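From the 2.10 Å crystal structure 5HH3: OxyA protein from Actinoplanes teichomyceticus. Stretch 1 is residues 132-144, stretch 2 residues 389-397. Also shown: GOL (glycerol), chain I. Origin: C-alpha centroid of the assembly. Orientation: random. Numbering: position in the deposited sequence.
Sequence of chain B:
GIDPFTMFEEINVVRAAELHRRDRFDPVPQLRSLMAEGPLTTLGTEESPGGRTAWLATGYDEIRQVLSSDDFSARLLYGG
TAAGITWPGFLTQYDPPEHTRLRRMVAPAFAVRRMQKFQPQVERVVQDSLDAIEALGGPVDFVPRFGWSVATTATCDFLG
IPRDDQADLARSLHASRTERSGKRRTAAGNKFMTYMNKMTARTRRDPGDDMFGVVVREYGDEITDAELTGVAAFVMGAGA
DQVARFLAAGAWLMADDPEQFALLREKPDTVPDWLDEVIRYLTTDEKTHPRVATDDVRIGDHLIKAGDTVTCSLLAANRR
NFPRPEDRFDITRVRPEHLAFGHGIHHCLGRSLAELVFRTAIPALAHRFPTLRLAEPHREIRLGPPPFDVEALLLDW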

# COMPACT_ATOMS: atom_id res chain seq x y z
N ALA B 132 6.28 -0.20 -40.03
CA ALA B 132 4.97 -0.74 -39.63
C ALA B 132 3.93 0.36 -39.34
O ALA B 132 2.76 0.22 -39.68
CB ALA B 132 5.10 -1.65 -38.41
N ILE B 133 4.35 1.45 -38.70
CA ILE B 133 3.48 2.60 -38.43
C ILE B 133 3.04 3.22 -39.75
O ILE B 133 1.86 3.46 -39.98
CB ILE B 133 4.18 3.68 -37.54
CG1 ILE B 133 4.35 3.16 -36.11
CG2 ILE B 133 3.39 4.99 -37.53
CD1 ILE B 133 5.33 3.94 -35.27
N GLU B 134 4.01 3.44 -40.64
CA GLU B 134 3.72 4.01 -41.97
C GLU B 134 2.73 3.14 -42.76
O GLU B 134 1.77 3.65 -43.33
CB GLU B 134 5.02 4.27 -42.76
CG GLU B 134 4.83 5.22 -43.93
CD GLU B 134 6.13 5.81 -44.50
OE1 GLU B 134 7.25 5.34 -44.18
OE2 GLU B 134 6.01 6.75 -45.30
N ALA B 135 2.93 1.82 -42.73
CA ALA B 135 2.02 0.90 -43.41
C ALA B 135 0.61 0.87 -42.83
O ALA B 135 -0.34 0.59 -43.56
CB ALA B 135 2.61 -0.51 -43.48
N LEU B 136 0.45 1.13 -41.53
CA LEU B 136 -0.90 1.23 -40.93
C LEU B 136 -1.67 2.45 -41.42
O LEU B 136 -2.87 2.36 -41.68
CB LEU B 136 -0.86 1.27 -39.40
CG LEU B 136 -0.46 -0.05 -38.73
CD1 LEU B 136 0.04 0.24 -37.34
CD2 LEU B 136 -1.62 -1.04 -38.73
N GLY B 137 -0.97 3.57 -41.56
CA GLY B 137 -1.57 4.82 -42.02
C GLY B 137 -2.15 5.57 -40.84
O GLY B 137 -2.61 4.96 -39.87
N GLY B 138 -2.14 6.90 -40.91
CA GLY B 138 -2.63 7.74 -39.83
C GLY B 138 -4.15 7.68 -39.74
O GLY B 138 -4.81 7.40 -40.74
N PRO B 139 -4.72 7.93 -38.57
CA PRO B 139 -3.99 8.18 -37.31
C PRO B 139 -3.57 6.89 -36.60
O PRO B 139 -4.31 5.91 -36.63
CB PRO B 139 -5.02 8.95 -36.48
CG PRO B 139 -6.32 8.40 -36.93
CD PRO B 139 -6.17 8.11 -38.41
N VAL B 140 -2.39 6.89 -35.98
CA VAL B 140 -1.83 5.71 -35.30
C VAL B 140 -1.59 6.01 -33.81
O VAL B 140 -1.13 7.10 -33.47
CB VAL B 140 -0.49 5.26 -35.94
CG1 VAL B 140 0.11 4.06 -35.20
CG2 VAL B 140 -0.67 4.88 -37.40
N ASP B 141 -1.88 5.04 -32.95
CA ASP B 141 -1.53 5.13 -31.52
C ASP B 141 -0.05 4.80 -31.28
O ASP B 141 0.36 3.64 -31.32
CB ASP B 141 -2.42 4.20 -30.70
CG ASP B 141 -2.35 4.48 -29.20
OD1 ASP B 141 -1.44 5.20 -28.70
OD2 ASP B 141 -3.20 3.94 -28.48
N PHE B 142 0.74 5.82 -30.97
CA PHE B 142 2.18 5.66 -30.76
C PHE B 142 2.56 4.96 -29.42
O PHE B 142 3.72 4.63 -29.22
CB PHE B 142 2.90 7.01 -30.90
CG PHE B 142 3.29 7.33 -32.33
CD1 PHE B 142 2.34 7.32 -33.34
CD2 PHE B 142 4.61 7.62 -32.67
CE1 PHE B 142 2.69 7.62 -34.64
CE2 PHE B 142 4.96 7.90 -33.98
CZ PHE B 142 4.00 7.91 -34.96
N VAL B 143 1.60 4.73 -28.51
CA VAL B 143 1.88 4.00 -27.27
C VAL B 143 2.21 2.52 -27.58
O VAL B 143 3.30 2.09 -27.27
CB VAL B 143 0.77 4.19 -26.20
CG1 VAL B 143 0.94 3.23 -25.01
CG2 VAL B 143 0.78 5.62 -25.71
N PRO B 144 1.29 1.77 -28.21
CA PRO B 144 1.65 0.41 -28.66
C PRO B 144 2.61 0.36 -29.85
O PRO B 144 3.54 -0.44 -29.84
CB PRO B 144 0.32 -0.23 -29.02
CG PRO B 144 -0.59 0.90 -29.31
CD PRO B 144 -0.16 2.01 -28.41
N ASP B 389 2.59 8.01 -17.57
CA ASP B 389 1.94 6.97 -18.30
C ASP B 389 0.92 7.54 -19.29
O ASP B 389 -0.26 7.74 -18.95
CB ASP B 389 1.27 6.02 -17.31
CG ASP B 389 0.50 4.92 -17.98
OD1 ASP B 389 0.80 4.61 -19.15
OD2 ASP B 389 -0.41 4.38 -17.34
N VAL B 390 1.39 7.80 -20.51
CA VAL B 390 0.49 8.21 -21.59
C VAL B 390 -0.32 6.98 -21.99
O VAL B 390 0.24 6.01 -22.48
CB VAL B 390 1.25 8.75 -22.81
CG1 VAL B 390 0.25 9.21 -23.89
CG2 VAL B 390 2.19 9.88 -22.41
N GLU B 391 -1.63 7.04 -21.79
CA GLU B 391 -2.51 5.91 -22.03
C GLU B 391 -2.79 5.64 -23.52
O GLU B 391 -2.93 4.50 -23.93
CB GLU B 391 -3.82 6.08 -21.27
CG GLU B 391 -3.60 6.14 -19.76
CD GLU B 391 -4.90 6.16 -18.97
OE1 GLU B 391 -4.92 5.60 -17.85
OE2 GLU B 391 -5.90 6.72 -19.46
N ALA B 392 -2.86 6.70 -24.32
CA ALA B 392 -3.07 6.59 -25.77
C ALA B 392 -2.58 7.88 -26.43
O ALA B 392 -2.79 8.95 -25.87
CB ALA B 392 -4.54 6.35 -26.07
N LEU B 393 -1.86 7.76 -27.54
CA LEU B 393 -1.29 8.93 -28.21
C LEU B 393 -1.52 8.84 -29.72
O LEU B 393 -0.67 8.32 -30.46
CB LEU B 393 0.18 9.06 -27.86
CG LEU B 393 0.91 10.31 -28.36
CD1 LEU B 393 0.37 11.56 -27.66
CD2 LEU B 393 2.39 10.19 -28.12
N LEU B 394 -2.67 9.34 -30.15
CA LEU B 394 -3.09 9.25 -31.56
C LEU B 394 -2.39 10.33 -32.34
O LEU B 394 -2.68 11.51 -32.17
CB LEU B 394 -4.61 9.36 -31.71
CG LEU B 394 -5.37 8.04 -31.57
CD1 LEU B 394 -5.14 7.13 -32.78
CD2 LEU B 394 -5.01 7.31 -30.28
N LEU B 395 -1.46 9.91 -33.20
CA LEU B 395 -0.70 10.85 -34.01
C LEU B 395 -0.97 10.61 -35.47
O LEU B 395 -1.36 9.52 -35.86
CB LEU B 395 0.80 10.74 -33.74
CG LEU B 395 1.26 10.89 -32.30
CD1 LEU B 395 2.77 10.81 -32.20
CD2 LEU B 395 0.74 12.18 -31.69
N ASP B 396 -0.76 11.66 -36.26
CA ASP B 396 -0.86 11.60 -37.71
C ASP B 396 0.34 12.38 -38.28
O ASP B 396 1.17 12.87 -37.51
CB ASP B 396 -2.20 12.19 -38.16
CG ASP B 396 -2.72 11.55 -39.46
OD1 ASP B 396 -1.90 11.14 -40.29
OD2 ASP B 396 -3.94 11.46 -39.65
N TRP B 397 0.47 12.44 -39.60
CA TRP B 397 1.59 13.12 -40.24
C TRP B 397 1.23 13.55 -41.66
O TRP B 397 0.10 13.35 -42.10
CB TRP B 397 2.82 12.21 -40.26
CG TRP B 397 2.60 10.88 -40.93
CD1 TRP B 397 2.82 10.59 -42.25
CD2 TRP B 397 2.12 9.68 -40.33
NE1 TRP B 397 2.50 9.28 -42.51
CE2 TRP B 397 2.07 8.70 -41.34
CE3 TRP B 397 1.72 9.34 -39.03
CZ2 TRP B 397 1.62 7.39 -41.09
CZ3 TRP B 397 1.29 8.04 -38.78
CH2 TRP B 397 1.24 7.09 -39.81
OXT TRP B 397 2.04 14.08 -42.41
C1 GOL I . -0.65 9.38 -43.75
O1 GOL I . -1.15 8.05 -43.55
C2 GOL I . -1.80 10.32 -44.10
O2 GOL I . -2.53 10.61 -42.89
C3 GOL I . -1.28 11.60 -44.77
O3 GOL I . -1.82 12.78 -44.17
O HOH W 1 2.83 7.98 -44.87
O HOH W 2 -2.88 2.78 -26.04

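The carboxylate of D141 does two jobs with one oxygen: OD1 accepts from L393 N in the other stretch (2.8 Å, 178° at the hydrogen) and from V143 N in its own (3.1 Å, 161°). The second bond caps the helix that starts at F142, so the residue that caps this helix also ties it to the chain's C-terminal segment. Aspartate suits the place because its short side chain, with chi1 at -167°, can reach both amides. Its other oxygen is engaged too: water 2 donates to D141 OD2 and to E391 O, both at 2.7 Å.

Around this point the backbones form a short antiparallel ladder. V140 and L395 are the hydrogen-bonded pair, V140 N to L395 O and L395 N to V140 O each measuring 2.8 Å; D141 and L394 are the non-hydrogen-bonded pair, their CA atoms 4.4 Å apart. Just past the ladder, F142 N donates to L393 O (2.9 Å, 168°), while L393 N turns to D141 OD1.

V140 and L395 share one face of the sheet, and apolar packing gathers there. L395 CD1 sits 3.6 Å from the centroid of the F142 ring, 15° off its normal, a CH-pi contact over the face. W397 gives up the largest area of any residue, 104 Å²: its CH2 lies 3.8 Å from both I133 CG2 and V140 CG2, the latter at the ring edge. Farther along, V143 CG2 packs 4.1 Å from both V390 CG1 and L393 CB.

At G138 a side chain would be costly, since an ideal CB would lie 2.0 Å from D396 OD1. Its backbone N donates to glycerol O1 (3.0 Å, 173°), while glycerol O2 donates to D396 OD1 at 2.7 Å; the glycerol, probably from the crystallisation liquor, thus bridges the stretches.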